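Local coordinates for protein cytochrome c-552 (Thiobacillus ferrooxidans, PDB 1H1O) that carries electrons in the periplasm as a diheme, high-potential cytochrome c of the c4 type, at residues E102-N108 with D175-L180. Sequence-based numbering, arbitrary orientation.
Sequences EGKAIFN and DVAAYL
Gly103 meets Asp175 and Val176 backbone to backbone where segments 102-108 and 175-180, on the first and last helices of the second cytochrome c domain (100-109 and 170-182), cross at 95° with axes 7.0 Å apart at closest approach. Gly103 CA lies 3.2 Å from Asp175 O in a CA-H...O contact; a CB at Gly103 would run into that carbonyl. Beside this crossing Tyr179 fits as a knob among Gly103, Lys104, Phe107 and Asn108. Its CG stands anti to the backbone N (chi1 173°), which lays one ring face against the other helix, with Lys104 CA 3.6 Å from the ring centroid. The extended Lys104 chain runs on past Tyr179 CE2. With the ring cut back to an alanine, the Lys104 chain and Phe107 CB would probably lose their aromatic neighbour and a gap would open between them. Deeper in, Leu180 CD1 sits over a face of the Phe107 ring, 4.0 Å from its centroid, while Ile106 CG2 presses tightly on Val176 CG2 (3.2 Å). Phe107 also touches Cys119 and His123, the predicted covalent attachment and axial iron ligand of the heme, which Val176 touches directly. Such perpendicular packing of a domain's N- and C-terminal helices is the hallmark of the class I cytochrome c fold.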
loop_
_atom_site.group_PDB
_atom_site.type_symbol
_atom_site.label_atom_id
_atom_site.label_comp_id
_atom_site.label_asym_id
_atom_site.label_seq_id
_atom_site.Cartn_x
_atom_site.Cartn_y
_atom_site.Cartn_z
ATOM N N GLU A 102 10.083 16.695 -0.493
ATOM C CA GLU A 102 11.146 15.730 -0.270
ATOM C C GLU A 102 10.755 14.395 -0.884
ATOM O O GLU A 102 11.487 13.828 -1.686
ATOM C CB GLU A 102 11.337 15.534 1.226
ATOM C CG GLU A 102 11.605 16.806 1.955
ATOM C CD GLU A 102 12.933 17.361 1.565
ATOM O OE1 GLU A 102 13.249 18.497 1.966
ATOM O OE2 GLU A 102 13.666 16.642 0.857
ATOM N N GLY A 103 9.585 13.909 -0.481
ATOM C CA GLY A 103 9.086 12.640 -0.962
ATOM C C GLY A 103 8.911 12.618 -2.458
ATOM O O GLY A 103 9.113 11.578 -3.089
ATOM N N LYS A 104 8.535 13.753 -3.042
ATOM C CA LYS A 104 8.336 13.783 -4.481
ATOM C C LYS A 104 9.655 13.542 -5.199
ATOM O O LYS A 104 9.723 12.753 -6.141
ATOM C CB LYS A 104 7.749 15.120 -4.943
ATOM C CG LYS A 104 7.458 15.134 -6.438
ATOM C CD LYS A 104 6.780 16.414 -6.889
ATOM C CE LYS A 104 6.414 16.314 -8.362
ATOM N NZ LYS A 104 6.092 17.642 -8.946
ATOM N N ALA A 105 10.701 14.225 -4.744
ATOM C CA ALA A 105 12.019 14.083 -5.351
ATOM C C ALA A 105 12.462 12.632 -5.223
ATOM O O ALA A 105 12.998 12.051 -6.164
ATOM C CB ALA A 105 13.008 15.003 -4.663
ATOM N N ILE A 106 12.213 12.044 -4.057
ATOM C CA ILE A 106 12.580 10.658 -3.815
ATOM C C ILE A 106 11.810 9.728 -4.725
ATOM O O ILE A 106 12.376 8.862 -5.388
ATOM C CB ILE A 106 12.289 10.254 -2.363
ATOM C CG1 ILE A 106 13.261 10.974 -1.420
ATOM C CG2 ILE A 106 12.402 8.748 -2.206
ATOM C CD1 ILE A 106 12.856 10.924 0.074
ATOM N N PHE A 107 10.502 9.909 -4.765
ATOM C CA PHE A 107 9.678 9.029 -5.581
ATOM C C PHE A 107 10.064 9.057 -7.051
ATOM O O PHE A 107 10.192 7.981 -7.692
ATOM C CB PHE A 107 8.198 9.415 -5.456
ATOM C CG PHE A 107 7.277 8.470 -6.155
ATOM C CD1 PHE A 107 6.877 7.308 -5.540
ATOM C CD2 PHE A 107 6.879 8.716 -7.461
ATOM C CE1 PHE A 107 6.091 6.377 -6.214
ATOM C CE2 PHE A 107 6.096 7.810 -8.158
ATOM C CZ PHE A 107 5.701 6.631 -7.534
ATOM N N ASN A 108 10.237 10.260 -7.592
ATOM C CA ASN A 108 10.552 10.422 -9.007
ATOM C C ASN A 108 12.023 10.307 -9.370
ATOM O O ASN A 108 12.361 9.765 -10.425
ATOM C CB ASN A 108 10.047 11.776 -9.526
ATOM C CG ASN A 108 8.549 11.947 -9.373
ATOM O OD1 ASN A 108 7.782 11.009 -9.548
ATOM N ND2 ASN A 108 8.127 13.162 -9.061
ATOM N N ASP A 175 8.748 11.216 4.114
ATOM C CA ASP A 175 8.636 12.092 2.964
ATOM C C ASP A 175 7.918 11.423 1.832
ATOM O O ASP A 175 6.937 11.955 1.326
ATOM C CB ASP A 175 10.011 12.565 2.545
ATOM C CG ASP A 175 10.619 13.421 3.601
ATOM O OD1 ASP A 175 9.828 13.735 4.511
ATOM O OD2 ASP A 175 11.821 13.771 3.548
ATOM N N VAL A 176 8.373 10.244 1.442
ATOM C CA VAL A 176 7.698 9.558 0.362
ATOM C C VAL A 176 6.235 9.325 0.753
ATOM O O VAL A 176 5.347 9.463 -0.078
ATOM C CB VAL A 176 8.391 8.234 0.032
ATOM C CG1 VAL A 176 7.734 7.590 -1.174
ATOM C CG2 VAL A 176 9.850 8.502 -0.269
ATOM N N ALA A 177 5.980 9.000 2.018
ATOM C CA ALA A 177 4.609 8.781 2.467
ATOM C C ALA A 177 3.793 10.070 2.356
ATOM O O ALA A 177 2.675 10.066 1.831
ATOM C CB ALA A 177 4.587 8.266 3.918
ATOM N N ALA A 178 4.348 11.167 2.863
ATOM C CA ALA A 178 3.660 12.446 2.806
ATOM C C ALA A 178 3.290 12.691 1.351
ATOM O O ALA A 178 2.119 12.886 1.017
ATOM C CB ALA A 178 4.562 13.557 3.319
ATOM N N TYR A 179 4.286 12.643 0.473
ATOM C CA TYR A 179 4.026 12.869 -0.940
ATOM C C TYR A 179 2.929 11.957 -1.513
ATOM O O TYR A 179 1.910 12.428 -2.013
ATOM C CB TYR A 179 5.325 12.712 -1.751
ATOM C CG TYR A 179 5.104 12.757 -3.246
ATOM C CD1 TYR A 179 5.314 11.628 -4.039
ATOM C CD2 TYR A 179 4.635 13.914 -3.863
ATOM C CE1 TYR A 179 5.060 11.646 -5.407
ATOM C CE2 TYR A 179 4.374 13.948 -5.237
ATOM C CZ TYR A 179 4.588 12.811 -5.999
ATOM O OH TYR A 179 4.314 12.836 -7.346
ATOM N N LEU A 180 3.134 10.652 -1.435
ATOM C CA LEU A 180 2.179 9.692 -1.969
ATOM C C LEU A 180 0.751 9.829 -1.441
ATOM O O LEU A 180 -0.211 9.735 -2.203
ATOM C CB LEU A 180 2.686 8.265 -1.716
ATOM C CG LEU A 180 3.481 7.509 -2.799
ATOM C CD1 LEU A 180 3.863 8.415 -3.975
ATOM C CD2 LEU A 180 4.722 6.909 -2.157
#